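Diguanylate cyclase with PAS/PAC sensor (Marinobacter aquaeolei, PDB 3H9W) probably makes cyclic di-GMP from two GTP molecules through a GGDEF domain, the present piece being its N-terminal PAS sensor domain. Local coordinates at residues I5-I19 with I23-V37. Residues are numbered along the deposited sequence; the frame is centred on the assembly and turned at random.
Sequences IPWKINWQTMAFEYI and IEALLGWPQGSWKSV
Ala15 and Ser36 form a single backbone bridge, their CA atoms 4.0 Å apart, with one hydrogen bond on either side: Phe16 N to Lys35 O (2.9 Å) and Val37 N to Met14 O (3.1 Å). The two differ in approach, since Val37 N meets its carbonyl almost head-on (C=O...N 164°), whereas Phe16 N stands 42° out of the Lys35 carbonyl plane. A water donates to both Lys35 O and Phe16 O, extending the link. Val37 opens helix 37-42, with Ser36 as N-cap, and its CG1 lies 3.6 Å from CE of selenomethionine 14, whose chain bends at chi2 and chi3. The Phe16 ring turns an edge to the Lys35-Ser36 peptide, with CE2 near Ser36 O, and takes Ile9 CD1 over the centre of one face. Ile19 holds CG1 opposite its backbone N (chi1 -175°), which carries CD1 over a Trp34 face, 4.0 Å from CD2. Ile23 CG1 reaches the Trp34 ring too, 3.3 Å above its plane and toward the rim. Ile5 CD1 packs tightly against Leu26 CD2 (3.5 Å). On strand 15-19, outermost in this chain's sheet, Ile19 O receives Gln31 NE2 at 2.7 Å; the donor lies in the carbonyl plane and the acceptor close to the Gln31 amide plane, consistent with a fixed amide rotation. Strands 5-10 and 15-19, the first hairpin of the PAS fold, are thus joined to the following helical connection by the Met14 and Phe16 backbone bonds flanking Ala15, by the Gln31-Ile19 bond, and by apolar packing, aliphatic at Ile5 and Val37 and aliphatic-aromatic round Trp34.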
loop_
_atom_site.group_PDB
_atom_site.type_symbol
_atom_site.label_atom_id
_atom_site.label_comp_id
_atom_site.label_asym_id
_atom_site.label_seq_id
_atom_site.Cartn_x
_atom_site.Cartn_y
_atom_site.Cartn_z
ATOM N N ILE A 5 1.311 5.225 -5.772
ATOM C CA ILE A 5 2.626 4.953 -6.323
ATOM C C ILE A 5 3.266 3.804 -5.571
ATOM O O ILE A 5 3.627 3.943 -4.402
ATOM C CB ILE A 5 3.546 6.182 -6.201
ATOM C CG1 ILE A 5 2.890 7.385 -6.881
ATOM C CG2 ILE A 5 4.890 5.882 -6.845
ATOM C CD1 ILE A 5 3.494 8.714 -6.487
ATOM N N PRO A 6 3.406 2.646 -6.230
ATOM C CA PRO A 6 4.014 1.480 -5.594
ATOM C C PRO A 6 5.531 1.608 -5.557
ATOM O O PRO A 6 6.130 2.227 -6.438
ATOM C CB PRO A 6 3.550 0.329 -6.484
ATOM C CG PRO A 6 3.551 0.964 -7.849
ATOM C CD PRO A 6 2.907 2.316 -7.580
ATOM N N TRP A 7 6.145 1.039 -4.525
ATOM C CA TRP A 7 7.597 1.071 -4.400
ATOM C C TRP A 7 8.071 -0.036 -3.464
ATOM O O TRP A 7 7.290 -0.589 -2.683
ATOM C CB TRP A 7 8.072 2.428 -3.870
ATOM C CG TRP A 7 7.509 2.771 -2.537
ATOM C CD1 TRP A 7 6.386 3.508 -2.282
ATOM C CD2 TRP A 7 8.000 2.330 -1.265
ATOM N NE1 TRP A 7 6.146 3.551 -0.923
ATOM C CE2 TRP A 7 7.122 2.835 -0.279
ATOM C CE3 TRP A 7 9.100 1.557 -0.863
ATOM C CZ2 TRP A 7 7.303 2.586 1.078
ATOM C CZ3 TRP A 7 9.282 1.310 0.489
ATOM C CH2 TRP A 7 8.385 1.826 1.447
ATOM N N LYS A 8 9.359 -0.345 -3.554
ATOM C CA LYS A 8 9.982 -1.365 -2.728
ATOM C C LYS A 8 11.432 -0.971 -2.522
ATOM O O LYS A 8 12.079 -0.451 -3.438
ATOM C CB LYS A 8 9.929 -2.736 -3.402
ATOM C CG LYS A 8 10.552 -3.849 -2.563
ATOM C CD LYS A 8 10.576 -5.171 -3.314
ATOM C CE LYS A 8 11.111 -6.299 -2.440
ATOM N NZ LYS A 8 11.122 -7.596 -3.167
ATOM N N ILE A 9 11.926 -1.214 -1.315
ATOM C CA ILE A 9 13.301 -0.895 -0.944
ATOM C C ILE A 9 14.026 -2.129 -0.414
ATOM O O ILE A 9 13.507 -2.842 0.445
ATOM C CB ILE A 9 13.352 0.179 0.168
ATOM C CG1 ILE A 9 12.942 1.543 -0.388
ATOM C CG2 ILE A 9 14.757 0.240 0.770
ATOM C CD1 ILE A 9 14.009 2.213 -1.204
ATOM N N ASN A 10 15.225 -2.373 -0.929
ATOM C CA ASN A 10 16.043 -3.495 -0.477
ATOM C C ASN A 10 16.659 -3.015 0.831
ATOM O O ASN A 10 17.432 -2.064 0.842
ATOM C CB ASN A 10 17.135 -3.797 -1.512
ATOM C CG ASN A 10 18.070 -4.910 -1.073
ATOM O OD1 ASN A 10 18.832 -4.759 -0.121
ATOM N ND2 ASN A 10 18.009 -6.038 -1.767
ATOM N N TRP A 11 16.300 -3.663 1.933
ATOM C CA TRP A 11 16.784 -3.278 3.248
ATOM C C TRP A 11 18.306 -3.266 3.388
ATOM O O TRP A 11 18.872 -2.344 3.975
ATOM C CB TRP A 11 16.174 -4.195 4.310
ATOM C CG TRP A 11 16.584 -3.858 5.711
ATOM C CD1 TRP A 11 17.376 -4.605 6.540
ATOM C CD2 TRP A 11 16.219 -2.687 6.453
ATOM N NE1 TRP A 11 17.524 -3.970 7.751
ATOM C CE2 TRP A 11 16.827 -2.791 7.723
ATOM C CE3 TRP A 11 15.440 -1.559 6.167
ATOM C CZ2 TRP A 11 16.677 -1.810 8.709
ATOM C CZ3 TRP A 11 15.291 -0.582 7.147
ATOM C CH2 TRP A 11 15.910 -0.714 8.403
ATOM N N GLN A 12 18.965 -4.280 2.841
ATOM C CA GLN A 12 20.420 -4.381 2.937
ATOM C C GLN A 12 21.157 -3.218 2.280
ATOM O O GLN A 12 22.041 -2.617 2.886
ATOM C CB GLN A 12 20.893 -5.699 2.321
ATOM C CG GLN A 12 22.276 -6.124 2.780
ATOM C CD GLN A 12 22.389 -6.155 4.295
ATOM O OE1 GLN A 12 21.566 -6.769 4.979
ATOM N NE2 GLN A 12 23.412 -5.496 4.826
ATOM N N THR A 13 20.791 -2.901 1.044
ATOM C CA THR A 13 21.437 -1.816 0.311
ATOM C C THR A 13 20.698 -0.487 0.457
ATOM O O THR A 13 21.242 0.575 0.141
ATOM C CB THR A 13 21.515 -2.145 -1.180
ATOM O OG1 THR A 13 20.188 -2.240 -1.712
ATOM C CG2 THR A 13 22.227 -3.472 -1.396
HETATM N N MSE A 14 19.461 -0.554 0.940
HETATM C CA MSE A 14 18.624 0.628 1.110
HETATM C C MSE A 14 18.397 1.310 -0.233
HETATM O O MSE A 14 18.256 2.529 -0.312
HETATM C CB MSE A 14 19.260 1.613 2.093
HETATM C CG MSE A 14 19.285 1.123 3.533
HETATM SE SE MSE A 14 17.530 0.637 4.205
HETATM C CE MSE A 14 16.964 2.377 4.846
ATOM N N ALA A 15 18.363 0.513 -1.294
ATOM C CA ALA A 15 18.142 1.048 -2.628
ATOM C C ALA A 15 16.742 0.678 -3.106
ATOM O O ALA A 15 16.178 -0.329 -2.679
ATOM C CB ALA A 15 19.183 0.497 -3.592
ATOM N N PHE A 16 16.181 1.499 -3.986
ATOM C CA PHE A 16 14.855 1.236 -4.526
ATOM C C PHE A 16 14.920 0.102 -5.540
ATOM O O PHE A 16 15.704 0.151 -6.487
ATOM C CB PHE A 16 14.295 2.486 -5.210
ATOM C CG PHE A 16 13.575 3.420 -4.279
ATOM C CD1 PHE A 16 12.272 3.146 -3.870
ATOM C CD2 PHE A 16 14.199 4.569 -3.805
ATOM C CE1 PHE A 16 11.599 4.005 -3.007
ATOM C CE2 PHE A 16 13.534 5.438 -2.941
ATOM C CZ PHE A 16 12.234 5.156 -2.539
ATOM N N GLU A 17 14.101 -0.922 -5.328
ATOM C CA GLU A 17 14.040 -2.061 -6.241
ATOM C C GLU A 17 13.189 -1.589 -7.420
ATOM O O GLU A 17 13.468 -1.891 -8.584
ATOM C CB GLU A 17 13.378 -3.249 -5.542
ATOM C CG GLU A 17 13.756 -4.607 -6.097
ATOM C CD GLU A 17 14.539 -5.443 -5.099
ATOM O OE1 GLU A 17 15.653 -5.025 -4.709
ATOM O OE2 GLU A 17 14.038 -6.514 -4.695
ATOM N N TYR A 18 12.143 -0.835 -7.104
ATOM C CA TYR A 18 11.268 -0.286 -8.122
ATOM C C TYR A 18 10.390 0.790 -7.500
ATOM O O TYR A 18 10.225 0.847 -6.280
ATOM C CB TYR A 18 10.392 -1.389 -8.747
ATOM C CG TYR A 18 9.389 -2.037 -7.811
ATOM C CD1 TYR A 18 8.205 -1.386 -7.457
ATOM C CD2 TYR A 18 9.634 -3.296 -7.261
ATOM C CE1 TYR A 18 7.294 -1.974 -6.574
ATOM C CE2 TYR A 18 8.732 -3.890 -6.377
ATOM C CZ TYR A 18 7.568 -3.227 -6.037
ATOM O OH TYR A 18 6.683 -3.803 -5.152
ATOM N N ILE A 19 9.870 1.663 -8.351
ATOM C CA ILE A 19 8.966 2.719 -7.931
ATOM C C ILE A 19 8.130 3.065 -9.152
ATOM O O ILE A 19 8.660 3.257 -10.244
ATOM C CB ILE A 19 9.728 3.964 -7.387
ATOM C CG1 ILE A 19 8.718 4.981 -6.847
ATOM C CG2 ILE A 19 10.604 4.574 -8.468
ATOM C CD1 ILE A 19 9.355 6.084 -6.015
ATOM N N ILE A 23 5.311 8.422 -10.034
ATOM C CA ILE A 23 6.118 9.277 -9.160
ATOM C C ILE A 23 6.664 10.474 -9.937
ATOM O O ILE A 23 6.932 11.538 -9.364
ATOM C CB ILE A 23 7.301 8.489 -8.523
ATOM C CG1 ILE A 23 7.952 9.315 -7.400
ATOM C CG2 ILE A 23 8.346 8.169 -9.575
ATOM C CD1 ILE A 23 7.034 9.578 -6.199
ATOM N N GLU A 24 6.818 10.302 -11.246
ATOM C CA GLU A 24 7.340 11.368 -12.095
ATOM C C GLU A 24 6.261 12.416 -12.351
ATOM O O GLU A 24 6.516 13.624 -12.273
ATOM C CB GLU A 24 7.847 10.781 -13.419
ATOM C CG GLU A 24 8.706 11.738 -14.225
ATOM C CD GLU A 24 9.345 11.074 -15.426
ATOM O OE1 GLU A 24 9.875 9.952 -15.273
ATOM O OE2 GLU A 24 9.331 11.678 -16.521
ATOM N N ALA A 25 5.047 11.964 -12.642
ATOM C CA ALA A 25 3.957 12.899 -12.884
ATOM C C ALA A 25 3.660 13.678 -11.605
ATOM O O ALA A 25 3.367 14.874 -11.652
ATOM C CB ALA A 25 2.706 12.150 -13.337
ATOM N N LEU A 26 3.749 12.998 -10.463
ATOM C CA LEU A 26 3.472 13.630 -9.181
ATOM C C LEU A 26 4.578 14.567 -8.687
ATOM O O LEU A 26 4.312 15.719 -8.335
ATOM C CB LEU A 26 3.208 12.570 -8.105
ATOM C CG LEU A 26 2.841 13.127 -6.717
ATOM C CD1 LEU A 26 1.518 13.875 -6.817
ATOM C CD2 LEU A 26 2.733 12.000 -5.702
ATOM N N LEU A 27 5.813 14.078 -8.650
ATOM C CA LEU A 27 6.924 14.896 -8.147
ATOM C C LEU A 27 7.906 15.453 -9.181
ATOM O O LEU A 27 8.876 16.128 -8.819
ATOM C CB LEU A 27 7.682 14.108 -7.075
ATOM C CG LEU A 27 6.823 13.705 -5.868
ATOM C CD1 LEU A 27 7.678 12.937 -4.867
ATOM C CD2 LEU A 27 6.230 14.946 -5.212
ATOM N N GLY A 28 7.664 15.165 -10.456
ATOM C CA GLY A 28 8.510 15.688 -11.515
ATOM C C GLY A 28 9.881 15.078 -11.774
ATOM O O GLY A 28 10.326 15.037 -12.922
ATOM N N TRP A 29 10.569 14.618 -10.738
ATOM C CA TRP A 29 11.892 14.040 -10.948
ATOM C C TRP A 29 11.759 12.823 -11.855
ATOM O O TRP A 29 10.758 12.114 -11.799
ATOM C CB TRP A 29 12.514 13.594 -9.616
ATOM C CG TRP A 29 12.419 14.590 -8.491
ATOM C CD1 TRP A 29 11.422 14.690 -7.567
ATOM C CD2 TRP A 29 13.384 15.600 -8.152
ATOM N NE1 TRP A 29 11.709 15.697 -6.665
ATOM C CE2 TRP A 29 12.906 16.271 -7.005
ATOM C CE3 TRP A 29 14.606 16.000 -8.708
ATOM C CZ2 TRP A 29 13.606 17.320 -6.400
ATOM C CZ3 TRP A 29 15.308 17.045 -8.108
ATOM C CH2 TRP A 29 14.802 17.693 -6.962
ATOM N N PRO A 30 12.762 12.570 -12.713
ATOM C CA PRO A 30 12.680 11.403 -13.597
ATOM C C PRO A 30 12.494 10.152 -12.741
ATOM O O PRO A 30 13.117 10.020 -11.691
ATOM C CB PRO A 30 14.035 11.410 -14.308
ATOM C CG PRO A 30 14.386 12.866 -14.347
ATOM C CD PRO A 30 13.994 13.341 -12.966
ATOM N N GLN A 31 11.631 9.247 -13.182
ATOM C CA GLN A 31 11.390 8.021 -12.439
ATOM C C GLN A 31 12.703 7.313 -12.118
ATOM O O GLN A 31 12.909 6.830 -11.002
ATOM C CB GLN A 31 10.473 7.092 -13.241
ATOM C CG GLN A 31 10.321 5.693 -12.661
ATOM C CD GLN A 31 9.443 4.801 -13.520
ATOM O OE1 GLN A 31 9.308 5.023 -14.723
ATOM N NE2 GLN A 31 8.851 3.780 -12.908
ATOM N N GLY A 32 13.604 7.271 -13.093
ATOM C CA GLY A 32 14.876 6.598 -12.882
ATOM C C GLY A 32 15.803 7.253 -11.872
ATOM O O GLY A 32 16.816 6.661 -11.491
ATOM N N SER A 33 15.465 8.466 -11.434
ATOM C CA SER A 33 16.291 9.203 -10.475
ATOM C C SER A 33 16.114 8.731 -9.032
ATOM O O SER A 33 16.909 9.074 -8.155
ATOM C CB SER A 33 15.974 10.698 -10.539
ATOM O OG SER A 33 14.724 10.965 -9.919
ATOM N N TRP A 34 15.065 7.960 -8.779
ATOM C CA TRP A 34 14.824 7.453 -7.434
ATOM C C TRP A 34 15.670 6.205 -7.232
ATOM O O TRP A 34 15.207 5.089 -7.449
ATOM C CB TRP A 34 13.338 7.142 -7.253
ATOM C CG TRP A 34 12.489 8.376 -7.269
ATOM C CD1 TRP A 34 12.060 9.066 -8.367
ATOM C CD2 TRP A 34 12.013 9.096 -6.129
ATOM N NE1 TRP A 34 11.342 10.180 -7.979
ATOM C CE2 TRP A 34 11.298 10.219 -6.609
ATOM C CE3 TRP A 34 12.123 8.905 -4.745
ATOM C CZ2 TRP A 34 10.688 11.146 -5.748
ATOM C CZ3 TRP A 34 11.518 9.823 -3.890
ATOM C CH2 TRP A 34 10.810 10.932 -4.397
ATOM N N LYS A 35 16.917 6.414 -6.814
ATOM C CA LYS A 35 17.876 5.330 -6.608
ATOM C C LYS A 35 17.896 4.704 -5.215
ATOM O O LYS A 35 18.001 3.483 -5.087
ATOM C CB LYS A 35 19.285 5.827 -6.958
ATOM C CG LYS A 35 19.487 6.123 -8.437
ATOM C CD LYS A 35 19.518 4.834 -9.245
ATOM C CE LYS A 35 19.767 5.105 -10.715
ATOM N NZ LYS A 35 19.700 3.855 -11.517
ATOM N N SER A 36 17.811 5.525 -4.174
ATOM C CA SER A 36 17.835 5.001 -2.810
ATOM C C SER A 36 17.062 5.858 -1.819
ATOM O O SER A 36 16.511 6.907 -2.163
ATOM C CB SER A 36 19.274 4.884 -2.304
ATOM O OG SER A 36 19.805 6.168 -2.010
ATOM N N VAL A 37 17.060 5.404 -0.572
ATOM C CA VAL A 37 16.378 6.103 0.504
ATOM C C VAL A 37 16.898 7.526 0.634
ATOM O O VAL A 37 16.165 8.438 1.031
ATOM C CB VAL A 37 16.566 5.363 1.841
ATOM C CG1 VAL A 37 15.875 4.009 1.774
ATOM C CG2 VAL A 37 18.051 5.179 2.129
HETATM O O HOH W 1 18.031 1.812 -7.141
#